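Local coordinates for protein putative oxidoreductase yhhX (Escherichia coli K-12, PDB 3F4L) that is probably a nucleotide-binding oxidoreductase of the Gfo/Idh/MocA family, perhaps acting as an NADP+-dependent scyllo-inositol dehydrogenase, at residues V94-T99 / L175-M180; G188-V193 / L326-R331; F333-A336 / T340-L343. All coordinates share one frame; numbering follows the deposited sequence.

Following the chain, contact 1 comes first: the loop after strand 91-94 of the Rossmann domain meets helix 171-187, bringing that domain, probably the nucleotide-binding one, against the C-terminal domain. That helix runs straight into G188-V193, where contact 2 opens; it closes 133 residues later on helix 319-331, after most of the large sheet has been built. Contact 3 follows at once, a short closure between the loop leaving that helix and edge strand 339-342. The three are in series, none nested or crossed. M180, a selenomethionine in the crystal, packs on I328 and L329 between contacts 1 and 2, while strands 192-198 and 339-342 join contacts 2 and 3 as neighbours in one sheet.

Contact 1: residues V94-T99 / L175-M180; sequences VEKPFT and LGVHTM
K96 meets the imidazole of H178 with its aliphatic chain, long and flexible enough to reach from loop to helix, the two side chains crossing at about a right angle. Its CE lies near the ring plane at the edge, 3.0 Å from H178 NE2, an approach so tight that its exact placing deserves caution. The neighbouring CD is 3.2 Å from the same NE2, so the lysine is bent around this corner of the ring. Its NZ lies in the plane of the imidazole, yet at 3.5 Å from H178 NE2 the angle is poor and no hydrogen bond forms. The bends at chi2 (72°) and chi3 (66°) fold the chain back and present a run of methylenes. K96 CG rests 4.0 Å from CG1 of V177, a compact branched residue that suits a buried turn of helix. That same V177 CG1 sits 4.0 Å above the plane of the H178 ring, over its centre; the flat histidine suits a place that needs a face for V177 and an edge for K96. Replacing K96 with an alanine, which ends at CB, would probably open a gap beside the NE2 edge of H178 and leave the imidazole more able to turn. E95, K96 and P97, with a cis peptide before the proline, match the Glu-Lys-Pro signature of the Gfo/Idh/MocA family, which lies where the Rossmann domain faces the C-terminal domain. Behind it, the carboxylate of E95 is gripped by H18 and S13, and the carbonyl of P97 accepts a hydrogen bond from H78. H178 is carried by helix 171-187, whose L175 O accepts from both H178 N and T179 N.

Contact 2: residues G188-V193 / L326-R331; sequences GRPDHV and LEILER
I328 meets P190 with its tip and V193 with both branches. The terminal methyl does the reaching: I328 CD1 comes to 3.9 Å from P190 CG and to 4.1 Å from P190 CD, touching the proline ring along its CG-CD side. Both branches meet the valine: I328 CG1, partway along the arm, lies 4.2 Å from V193 CG2, and the short branch I328 CG2 lies 4.2 Å from V193 CG1, so the two beta-branched residues are matched branch to branch. With CG2 anti to the backbone N and CG1 anti to the carbonyl carbon (chi1 -69°), the isoleucine arm passes the valine at CG1 and ends on the proline at CD1, with CG2 on the valine's other methyl. V193, with CG1 anti to its backbone N (chi1 179°), presents both methyls to the isoleucine. All three residues are buried and none brings a polar side-chain group, which is why aliphatic residues suit the place. The proline adds a rigid, compact ring at the start of the chain's run into the sheet. Beside this apolar patch, R189 NH2 and E327 OE1 carry opposite charges 5.1 Å apart, too distant for a bond but probably mildly attractive. Just before R189, G188 takes a positive phi as the chain leaves helix 171-187, and at its backbone angles a CB would be pressed against the preceding carbonyl oxygen. This is helix-on-sheet packing within the C-terminal domain: helix 319-331 lies against strand 192-198, I328 also touches L214 of strand 209-216 and the selenomethionine M180 of helix 171-187, and V193 pairs with V341 of the edge strand 339-342.

Contact 3: residues F333-A336 / T340-L343; sequences FEQA and TVTL
Q335 and E334 reach across to V341 where the loop after helix 319-331 returns as strand 339-342, the edge strand, within this chain, of the large mixed sheet in the C-terminal domain. From CB outward, Q335 draws steadily nearer. Its CB is still 6.8 Å from V341 CG1, and CG follows at 5.6 Å from that methyl; neither touches the strand. Q335 CD is 5.2 Å from V341 CG1, and the amide then splits its two ends: OE1 turns off from the valine, while NE2 comes to 4.0 Å from V341 CG1. The same Q335 NE2 stands 3.7 Å from the carbonyl oxygen T340 O, too long for a hydrogen bond, so this is only a loose approach of the amide nitrogen to that oxygen. With chi1 at 56° and the rest of the chain stretched out, the glutamine runs alongside V341, the two pointing opposite ways. A long, flexible amide suits this solvent-exposed loop, although both Q335 and E334 also touch a crystal neighbour and their exact course may owe something to it. E334 comes at the valine at a slant, its chain extended from a CG anti to the backbone N (chi1 -167°). The carboxylate's main partner is R331, with which OE1 forms a salt bridge. R331 also donates to T342 O, so one guanidinium links the loop to the strand. V341 suits its place because its buried side chain faces V193 and Y195 of strand 192-198 as well. T340 directs its CB away from the loop, and its OG1 is hydrogen-bonded to T340 OG1 of the second subunit. On the loop side, E334 OE1 itself lies 3.9 Å from V341 CG1, the same methyl that Q335 NE2 approaches.

Contact 1: residues V94-T99 / L175-M180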
ATOM      1  N   VAL A  94       1.695  -0.420  32.092  1.00 17.01           N
ATOM      2  CA  VAL A  94       2.730   0.477  31.595  1.00 18.54           C
ATOM      3  C   VAL A  94       2.427   1.150  30.257  1.00 19.95           C
ATOM      4  O   VAL A  94       2.048   0.490  29.295  1.00 19.68           O
ATOM      5  CB  VAL A  94       4.073  -0.268  31.443  1.00 18.57           C
ATOM      6  CG1 VAL A  94       5.198   0.737  31.237  1.00 19.63           C
ATOM      7  CG2 VAL A  94       4.342  -1.134  32.668  1.00 19.43           C
ATOM      8  N   GLU A  95       2.616   2.463  30.202  1.00 21.17           N
ATOM      9  CA  GLU A  95       2.391   3.213  28.968  1.00 23.85           C
ATOM     10  C   GLU A  95       3.516   2.963  27.967  1.00 25.20           C
ATOM     11  O   GLU A  95       4.603   2.532  28.344  1.00 22.38           O
ATOM     12  CB  GLU A  95       2.306   4.707  29.259  1.00 26.67           C
ATOM     13  CG  GLU A  95       0.910   5.193  29.562  1.00 31.41           C
ATOM     14  CD  GLU A  95       0.803   6.694  29.447  1.00 35.77           C
ATOM     15  OE1 GLU A  95      -0.339   7.205  29.406  1.00 37.13           O
ATOM     16  OE2 GLU A  95       1.862   7.358  29.394  1.00 38.62           O
ATOM     17  N   LYS A  96       3.245   3.235  26.692  1.00 25.72           N
ATOM     18  CA  LYS A  96       4.236   3.046  25.629  1.00 26.82           C
ATOM     19  C   LYS A  96       5.495   3.868  25.909  1.00 23.83           C
ATOM     20  O   LYS A  96       5.408   5.030  26.290  1.00 24.10           O
ATOM     21  CB  LYS A  96       3.637   3.465  24.278  1.00 29.08           C
ATOM     22  CG  LYS A  96       2.328   2.751  23.921  1.00 35.55           C
ATOM     23  CD  LYS A  96       1.127   3.219  24.771  1.00 39.36           C
ATOM     24  CE  LYS A  96       0.771   4.680  24.471  1.00 42.21           C
ATOM     25  NZ  LYS A  96      -0.543   5.106  25.040  1.00 41.77           N
ATOM     26  N   PRO A  97       6.689   3.271  25.745  1.00 22.55           N
ATOM     27  CA  PRO A  97       6.985   1.893  25.339  1.00 22.07           C
ATOM     28  C   PRO A  97       7.063   1.008  26.584  1.00 20.30           C
ATOM     29  O   PRO A  97       7.537   1.449  27.625  1.00 19.38           O
ATOM     30  CB  PRO A  97       8.358   2.008  24.659  1.00 22.83           C
ATOM     31  CG  PRO A  97       8.735   3.498  24.751  1.00 21.50           C
ATOM     32  CD  PRO A  97       7.938   4.027  25.893  1.00 21.63           C
ATOM     33  N   PHE A  98       6.597  -0.228  26.466  1.00 20.96           N
ATOM     34  CA  PHE A  98       6.605  -1.182  27.576  1.00 22.41           C
ATOM     35  C   PHE A  98       7.974  -1.215  28.253  1.00 23.70           C
ATOM     36  O   PHE A  98       8.094  -1.010  29.462  1.00 24.48           O
ATOM     37  CB  PHE A  98       6.250  -2.573  27.051  1.00 22.95           C
ATOM     38  CG  PHE A  98       5.892  -3.550  28.126  1.00 23.17           C
ATOM     39  CD1 PHE A  98       4.896  -3.248  29.051  1.00 24.70           C
ATOM     40  CD2 PHE A  98       6.546  -4.770  28.216  1.00 23.23           C
ATOM     41  CE1 PHE A  98       4.553  -4.150  30.055  1.00 24.99           C
ATOM     42  CE2 PHE A  98       6.211  -5.685  29.221  1.00 26.97           C
ATOM     43  CZ  PHE A  98       5.211  -5.372  30.140  1.00 26.88           C
ATOM     44  N   THR A  99       9.002  -1.474  27.454  1.00 22.38           N
ATOM     45  CA  THR A  99      10.382  -1.518  27.929  1.00 23.59           C
ATOM     46  C   THR A  99      11.256  -1.081  26.774  1.00 24.66           C
ATOM     47  O   THR A  99      10.810  -1.066  25.625  1.00 24.68           O
ATOM     48  CB  THR A  99      10.830  -2.942  28.350  1.00 22.12           C
ATOM     49  OG1 THR A  99      10.526  -3.874  27.303  1.00 19.32           O
ATOM     50  CG2 THR A  99      10.139  -3.363  29.637  1.00 19.60           C
ATOM     51  N   LEU A 175       4.322   5.544  16.741  1.00 22.00           N
ATOM     52  CA  LEU A 175       2.960   5.219  16.327  1.00 19.88           C
ATOM     53  C   LEU A 175       2.773   3.773  15.905  1.00 18.60           C
ATOM     54  O   LEU A 175       1.687   3.197  16.065  1.00 14.97           O
ATOM     55  CB  LEU A 175       2.524   6.132  15.179  1.00 22.37           C
ATOM     56  CG  LEU A 175       2.047   7.521  15.592  1.00 25.13           C
ATOM     57  CD1 LEU A 175       0.835   7.385  16.502  1.00 25.21           C
ATOM     58  CD2 LEU A 175       3.161   8.258  16.306  1.00 26.78           C
ATOM     59  N   GLY A 176       3.825   3.195  15.346  1.00 15.54           N
ATOM     60  CA  GLY A 176       3.751   1.817  14.902  1.00 18.06           C
ATOM     61  C   GLY A 176       3.416   0.869  16.032  1.00 17.26           C
ATOM     62  O   GLY A 176       2.754  -0.152  15.820  1.00 21.17           O
ATOM     63  N   VAL A 177       3.865   1.198  17.240  1.00 17.94           N
ATOM     64  CA  VAL A 177       3.598   0.336  18.387  1.00 18.28           C
ATOM     65  C   VAL A 177       2.096   0.082  18.532  1.00 20.16           C
ATOM     66  O   VAL A 177       1.680  -1.030  18.863  1.00 21.31           O
ATOM     67  CB  VAL A 177       4.183   0.939  19.711  1.00 18.44           C
ATOM     68  CG1 VAL A 177       3.406   2.192  20.137  1.00 17.44           C
ATOM     69  CG2 VAL A 177       4.146  -0.113  20.822  1.00 16.79           C
ATOM     70  N   HIS A 178       1.285   1.104  18.253  1.00 18.17           N
ATOM     71  CA  HIS A 178      -0.173   0.994  18.352  1.00 18.15           C
ATOM     72  C   HIS A 178      -0.836   0.326  17.149  1.00 17.56           C
ATOM     73  O   HIS A 178      -1.679  -0.551  17.298  1.00 16.17           O
ATOM     74  CB  HIS A 178      -0.793   2.372  18.512  1.00 18.71           C
ATOM     75  CG  HIS A 178      -0.545   2.990  19.845  1.00 21.04           C
ATOM     76  ND1 HIS A 178      -0.070   4.275  19.991  1.00 21.41           N
ATOM     77  CD2 HIS A 178      -0.753   2.520  21.098  1.00 21.39           C
ATOM     78  CE1 HIS A 178       0.003   4.571  21.277  1.00 22.14           C
ATOM     79  NE2 HIS A 178      -0.407   3.523  21.969  1.00 22.89           N
ATOM     80  N   THR A 179      -0.478   0.769  15.955  1.00 16.43           N
ATOM     81  CA  THR A 179      -1.074   0.198  14.770  1.00 16.21           C
ATOM     82  C   THR A 179      -0.673  -1.259  14.567  1.00 16.32           C
ATOM     83  O   THR A 179      -1.503  -2.070  14.170  1.00 14.14           O
ATOM     84  CB  THR A 179      -0.751   1.064  13.539  1.00 17.49           C
ATOM     85  OG1 THR A 179       0.662   1.277  13.443  1.00 16.39           O
ATOM     86  CG2 THR A 179      -1.448   2.414  13.669  1.00 15.92           C
HETATM   87  N   MSE A 180       0.576  -1.610  14.868  1.00 16.90           N
HETATM   88  CA  MSE A 180       0.993  -3.005  14.714  1.00 19.21           C
HETATM   89  C   MSE A 180       0.339  -3.875  15.782  1.00 17.12           C
HETATM   90  O   MSE A 180       0.029  -5.036  15.536  1.00 17.53           O
HETATM   91  CB  MSE A 180       2.521  -3.153  14.787  1.00 18.79           C
HETATM   92  CG  MSE A 180       3.266  -2.615  13.567  1.00 25.49           C
HETATM   93 SE   MSE A 180       4.959  -3.555  13.319  0.96 35.36          SE
HETATM   94  CE  MSE A 180       5.823  -3.004  14.958  1.00 31.99           C
TER

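Contact 2: residues G188-V193 / L326-R331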
ATOM      1  N   GLY A 188      -2.032 -12.376  15.295  1.00 18.65           N
ATOM      2  CA  GLY A 188      -0.941 -13.010  16.008  1.00 20.02           C
ATOM      3  C   GLY A 188       0.459 -12.674  15.526  1.00 19.08           C
ATOM      4  O   GLY A 188       0.745 -11.540  15.142  1.00 19.06           O
ATOM      5  N   ARG A 189       1.323 -13.684  15.559  1.00 18.42           N
ATOM      6  CA  ARG A 189       2.729 -13.576  15.170  1.00 18.24           C
ATOM      7  C   ARG A 189       2.923 -13.860  13.675  1.00 17.23           C
ATOM      8  O   ARG A 189       2.637 -14.960  13.198  1.00 17.49           O
ATOM      9  CB  ARG A 189       3.536 -14.589  15.986  1.00 22.36           C
ATOM     10  CG  ARG A 189       4.787 -14.078  16.683  1.00 29.49           C
ATOM     11  CD  ARG A 189       5.345 -15.172  17.622  1.00 35.38           C
ATOM     12  NE  ARG A 189       6.109 -14.634  18.756  1.00 41.12           N
ATOM     13  CZ  ARG A 189       6.634 -15.373  19.737  1.00 42.14           C
ATOM     14  NH1 ARG A 189       6.489 -16.694  19.739  1.00 42.13           N
ATOM     15  NH2 ARG A 189       7.300 -14.791  20.728  1.00 41.66           N
ATOM     16  N   PRO A 190       3.428 -12.878  12.918  1.00 16.92           N
ATOM     17  CA  PRO A 190       3.638 -13.076  11.477  1.00 16.41           C
ATOM     18  C   PRO A 190       4.848 -13.952  11.162  1.00 16.50           C
ATOM     19  O   PRO A 190       5.742 -14.122  12.002  1.00 14.93           O
ATOM     20  CB  PRO A 190       3.834 -11.654  10.965  1.00 15.17           C
ATOM     21  CG  PRO A 190       4.583 -11.017  12.084  1.00 17.32           C
ATOM     22  CD  PRO A 190       3.831 -11.519  13.323  1.00 16.31           C
ATOM     23  N   ASP A 191       4.862 -14.485   9.943  1.00 17.56           N
ATOM     24  CA  ASP A 191       5.955 -15.320   9.457  1.00 19.06           C
ATOM     25  C   ASP A 191       7.119 -14.434   9.015  1.00 18.39           C
ATOM     26  O   ASP A 191       8.285 -14.740   9.284  1.00 19.10           O
ATOM     27  CB  ASP A 191       5.516 -16.153   8.242  1.00 17.60           C
ATOM     28  CG  ASP A 191       4.366 -17.085   8.548  1.00 20.43           C
ATOM     29  OD1 ASP A 191       4.370 -17.693   9.641  1.00 21.85           O
ATOM     30  OD2 ASP A 191       3.464 -17.215   7.687  1.00 20.41           O
ATOM     31  N   HIS A 192       6.785 -13.353   8.315  1.00 16.39           N
ATOM     32  CA  HIS A 192       7.775 -12.421   7.789  1.00 18.75           C
ATOM     33  C   HIS A 192       7.330 -10.971   7.957  1.00 19.87           C
ATOM     34  O   HIS A 192       6.141 -10.681   8.111  1.00 20.31           O
ATOM     35  CB  HIS A 192       7.974 -12.642   6.289  1.00 16.39           C
ATOM     36  CG  HIS A 192       8.023 -14.079   5.880  1.00 19.62           C
ATOM     37  ND1 HIS A 192       9.125 -14.879   6.095  1.00 19.95           N
ATOM     38  CD2 HIS A 192       7.108 -14.858   5.252  1.00 17.42           C
ATOM     39  CE1 HIS A 192       8.888 -16.088   5.614  1.00 21.42           C
ATOM     40  NE2 HIS A 192       7.672 -16.100   5.097  1.00 20.26           N
ATOM     41  N   VAL A 193       8.300 -10.066   7.909  1.00 18.64           N
ATOM     42  CA  VAL A 193       8.012  -8.641   7.997  1.00 17.45           C
ATOM     43  C   VAL A 193       8.859  -7.884   6.987  1.00 15.79           C
ATOM     44  O   VAL A 193      10.065  -8.099   6.898  1.00 18.20           O
ATOM     45  CB  VAL A 193       8.311  -8.062   9.395  1.00 15.90           C
ATOM     46  CG1 VAL A 193       8.020  -6.563   9.396  1.00 16.87           C
ATOM     47  CG2 VAL A 193       7.458  -8.755  10.454  1.00 19.76           C
ATOM     48  N   LEU A 326       7.528  -5.748  20.221  1.00 18.05           N
ATOM     49  CA  LEU A 326       8.867  -5.249  20.518  1.00 19.14           C
ATOM     50  C   LEU A 326       9.922  -5.804  19.564  1.00 18.33           C
ATOM     51  O   LEU A 326      10.819  -5.081  19.127  1.00 15.75           O
ATOM     52  CB  LEU A 326       9.253  -5.600  21.956  1.00 21.28           C
ATOM     53  CG  LEU A 326       8.724  -4.701  23.082  1.00 22.37           C
ATOM     54  CD1 LEU A 326       7.249  -4.371  22.858  1.00 27.18           C
ATOM     55  CD2 LEU A 326       8.927  -5.426  24.420  1.00 23.13           C
ATOM     56  N   GLU A 327       9.824  -7.092  19.252  1.00 17.60           N
ATOM     57  CA  GLU A 327      10.790  -7.720  18.354  1.00 20.13           C
ATOM     58  C   GLU A 327      10.701  -7.130  16.946  1.00 19.09           C
ATOM     59  O   GLU A 327      11.723  -6.820  16.326  1.00 18.73           O
ATOM     60  CB  GLU A 327      10.553  -9.230  18.299  1.00 21.70           C
ATOM     61  CG  GLU A 327      11.581  -9.985  17.497  1.00 26.84           C
ATOM     62  CD  GLU A 327      11.306 -11.474  17.463  1.00 30.38           C
ATOM     63  OE1 GLU A 327      11.047 -12.063  18.533  1.00 31.82           O
ATOM     64  OE2 GLU A 327      11.358 -12.062  16.363  1.00 36.05           O
ATOM     65  N   ILE A 328       9.476  -6.971  16.447  1.00 20.01           N
ATOM     66  CA  ILE A 328       9.272  -6.407  15.116  1.00 18.12           C
ATOM     67  C   ILE A 328       9.840  -4.986  15.043  1.00 19.42           C
ATOM     68  O   ILE A 328      10.527  -4.634  14.089  1.00 17.66           O
ATOM     69  CB  ILE A 328       7.765  -6.406  14.730  1.00 15.92           C
ATOM     70  CG1 ILE A 328       7.290  -7.860  14.527  1.00 16.69           C
ATOM     71  CG2 ILE A 328       7.556  -5.608  13.440  1.00 13.49           C
ATOM     72  CD1 ILE A 328       5.779  -8.032  14.280  1.00 11.52           C
ATOM     73  N   LEU A 329       9.567  -4.172  16.057  1.00 20.21           N
ATOM     74  CA  LEU A 329      10.083  -2.811  16.073  1.00 21.52           C
ATOM     75  C   LEU A 329      11.618  -2.798  16.049  1.00 22.67           C
ATOM     76  O   LEU A 329      12.230  -2.076  15.253  1.00 22.92           O
ATOM     77  CB  LEU A 329       9.567  -2.066  17.315  1.00 21.60           C
ATOM     78  CG  LEU A 329       8.081  -1.692  17.281  1.00 20.26           C
ATOM     79  CD1 LEU A 329       7.649  -1.095  18.612  1.00 18.55           C
ATOM     80  CD2 LEU A 329       7.848  -0.693  16.142  1.00 22.82           C
ATOM     81  N   GLU A 330      12.233  -3.610  16.902  1.00 22.78           N
ATOM     82  CA  GLU A 330      13.693  -3.676  16.976  1.00 25.11           C
ATOM     83  C   GLU A 330      14.331  -4.110  15.671  1.00 24.64           C
ATOM     84  O   GLU A 330      15.269  -3.481  15.190  1.00 23.86           O
ATOM     85  CB  GLU A 330      14.149  -4.649  18.074  1.00 28.57           C
ATOM     86  CG  GLU A 330      13.703  -4.299  19.485  1.00 34.36           C
ATOM     87  CD  GLU A 330      14.421  -5.128  20.543  1.00 38.70           C
ATOM     88  OE1 GLU A 330      14.486  -6.371  20.391  1.00 38.81           O
ATOM     89  OE2 GLU A 330      14.917  -4.535  21.530  1.00 40.41           O
ATOM     90  N   ARG A 331      13.823  -5.196  15.099  1.00 24.80           N
ATOM     91  CA  ARG A 331      14.378  -5.723  13.863  1.00 24.81           C
ATOM     92  C   ARG A 331      14.167  -4.817  12.651  1.00 24.70           C
ATOM     93  O   ARG A 331      14.706  -5.076  11.578  1.00 22.85           O
ATOM     94  CB  ARG A 331      13.824  -7.126  13.598  1.00 25.80           C
ATOM     95  CG  ARG A 331      14.204  -8.128  14.698  1.00 27.52           C
ATOM     96  CD  ARG A 331      14.032  -9.569  14.231  1.00 27.41           C
ATOM     97  NE  ARG A 331      14.905  -9.852  13.098  1.00 27.04           N
ATOM     98  CZ  ARG A 331      14.904 -10.991  12.414  1.00 29.88           C
ATOM     99  NH1 ARG A 331      14.068 -11.967  12.745  1.00 30.32           N
ATOM    100  NH2 ARG A 331      15.745 -11.153  11.397  1.00 29.18           N
TER

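Contact 3: residues F333-A336 / T340-L343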
ATOM      1  N   PHE A 333      15.298  -1.963  12.521  1.00 25.19           N
ATOM      2  CA  PHE A 333      16.553  -1.225  12.439  1.00 26.80           C
ATOM      3  C   PHE A 333      17.751  -2.181  12.444  1.00 28.97           C
ATOM      4  O   PHE A 333      18.891  -1.780  12.677  1.00 27.59           O
ATOM      5  CB  PHE A 333      16.628  -0.225  13.603  1.00 24.84           C
ATOM      6  CG  PHE A 333      15.537   0.808  13.566  1.00 23.23           C
ATOM      7  CD1 PHE A 333      15.606   1.883  12.687  1.00 21.42           C
ATOM      8  CD2 PHE A 333      14.399   0.662  14.350  1.00 21.97           C
ATOM      9  CE1 PHE A 333      14.557   2.791  12.587  1.00 20.50           C
ATOM     10  CE2 PHE A 333      13.345   1.566  14.253  1.00 20.34           C
ATOM     11  CZ  PHE A 333      13.426   2.633  13.369  1.00 22.20           C
ATOM     12  N   GLU A 334      17.470  -3.447  12.166  1.00 30.06           N
ATOM     13  CA  GLU A 334      18.491  -4.487  12.123  1.00 33.83           C
ATOM     14  C   GLU A 334      19.424  -4.224  10.944  1.00 33.83           C
ATOM     15  O   GLU A 334      20.640  -4.381  11.052  1.00 34.02           O
ATOM     16  CB  GLU A 334      17.818  -5.849  11.973  1.00 35.62           C
ATOM     17  CG  GLU A 334      18.715  -7.034  12.223  1.00 40.29           C
ATOM     18  CD  GLU A 334      17.937  -8.330  12.221  1.00 42.41           C
ATOM     19  OE1 GLU A 334      17.447  -8.729  11.144  1.00 45.34           O
ATOM     20  OE2 GLU A 334      17.807  -8.939  13.301  1.00 42.90           O
ATOM     21  N   GLN A 335      18.844  -3.828   9.816  1.00 33.07           N
ATOM     22  CA  GLN A 335      19.617  -3.515   8.622  1.00 32.91           C
ATOM     23  C   GLN A 335      19.011  -2.285   7.950  1.00 31.17           C
ATOM     24  O   GLN A 335      17.927  -1.836   8.331  1.00 29.08           O
ATOM     25  CB  GLN A 335      19.651  -4.718   7.667  1.00 34.70           C
ATOM     26  CG  GLN A 335      18.306  -5.259   7.248  1.00 39.89           C
ATOM     27  CD  GLN A 335      18.406  -6.646   6.623  1.00 42.12           C
ATOM     28  OE1 GLN A 335      19.222  -6.881   5.726  1.00 42.40           O
ATOM     29  NE2 GLN A 335      17.566  -7.570   7.093  1.00 41.18           N
ATOM     30  N   ALA A 336      19.715  -1.725   6.974  1.00 30.15           N
ATOM     31  CA  ALA A 336      19.225  -0.541   6.278  1.00 29.69           C
ATOM     32  C   ALA A 336      17.898  -0.815   5.574  1.00 28.58           C
ATOM     33  O   ALA A 336      17.653  -1.929   5.102  1.00 28.17           O
ATOM     34  CB  ALA A 336      20.266  -0.058   5.259  1.00 29.97           C
ATOM     35  N   THR A 340      13.639  -7.054   4.651  1.00 21.68           N
ATOM     36  CA  THR A 340      12.643  -8.053   5.001  1.00 25.31           C
ATOM     37  C   THR A 340      13.293  -9.019   5.984  1.00 25.82           C
ATOM     38  O   THR A 340      14.510  -9.230   5.948  1.00 26.59           O
ATOM     39  CB  THR A 340      12.160  -8.831   3.761  1.00 26.89           C
ATOM     40  OG1 THR A 340      11.666  -7.914   2.778  1.00 29.60           O
ATOM     41  CG2 THR A 340      11.044  -9.792   4.140  1.00 27.31           C
ATOM     42  N   VAL A 341      12.488  -9.584   6.875  1.00 26.27           N
ATOM     43  CA  VAL A 341      12.987 -10.530   7.861  1.00 26.23           C
ATOM     44  C   VAL A 341      11.947 -11.613   8.119  1.00 27.67           C
ATOM     45  O   VAL A 341      10.749 -11.415   7.896  1.00 27.22           O
ATOM     46  CB  VAL A 341      13.288  -9.844   9.214  1.00 25.39           C
ATOM     47  CG1 VAL A 341      14.237  -8.662   9.012  1.00 23.93           C
ATOM     48  CG2 VAL A 341      11.991  -9.382   9.856  1.00 22.15           C
ATOM     49  N   THR A 342      12.421 -12.761   8.582  1.00 28.22           N
ATOM     50  CA  THR A 342      11.546 -13.868   8.921  1.00 28.14           C
ATOM     51  C   THR A 342      11.603 -13.985  10.438  1.00 27.12           C
ATOM     52  O   THR A 342      12.680 -13.913  11.034  1.00 24.57           O
ATOM     53  CB  THR A 342      12.029 -15.185   8.285  1.00 29.89           C
ATOM     54  OG1 THR A 342      13.370 -15.454   8.706  1.00 35.27           O
ATOM     55  CG2 THR A 342      11.999 -15.082   6.772  1.00 30.13           C
ATOM     56  N   LEU A 343      10.442 -14.132  11.067  1.00 26.02           N
ATOM     57  CA  LEU A 343      10.379 -14.253  12.518  1.00 26.97           C
ATOM     58  C   LEU A 343      10.416 -15.706  12.970  1.00 28.95           C
ATOM     59  O   LEU A 343       9.634 -16.533  12.497  1.00 25.94           O
ATOM     60  CB  LEU A 343       9.096 -13.611  13.056  1.00 25.84           C
ATOM     61  CG  LEU A 343       9.036 -12.103  13.269  1.00 23.74           C
ATOM     62  CD1 LEU A 343       9.260 -11.396  11.965  1.00 24.87           C
ATOM     63  CD2 LEU A 343       7.676 -11.734  13.861  1.00 23.59           C
TER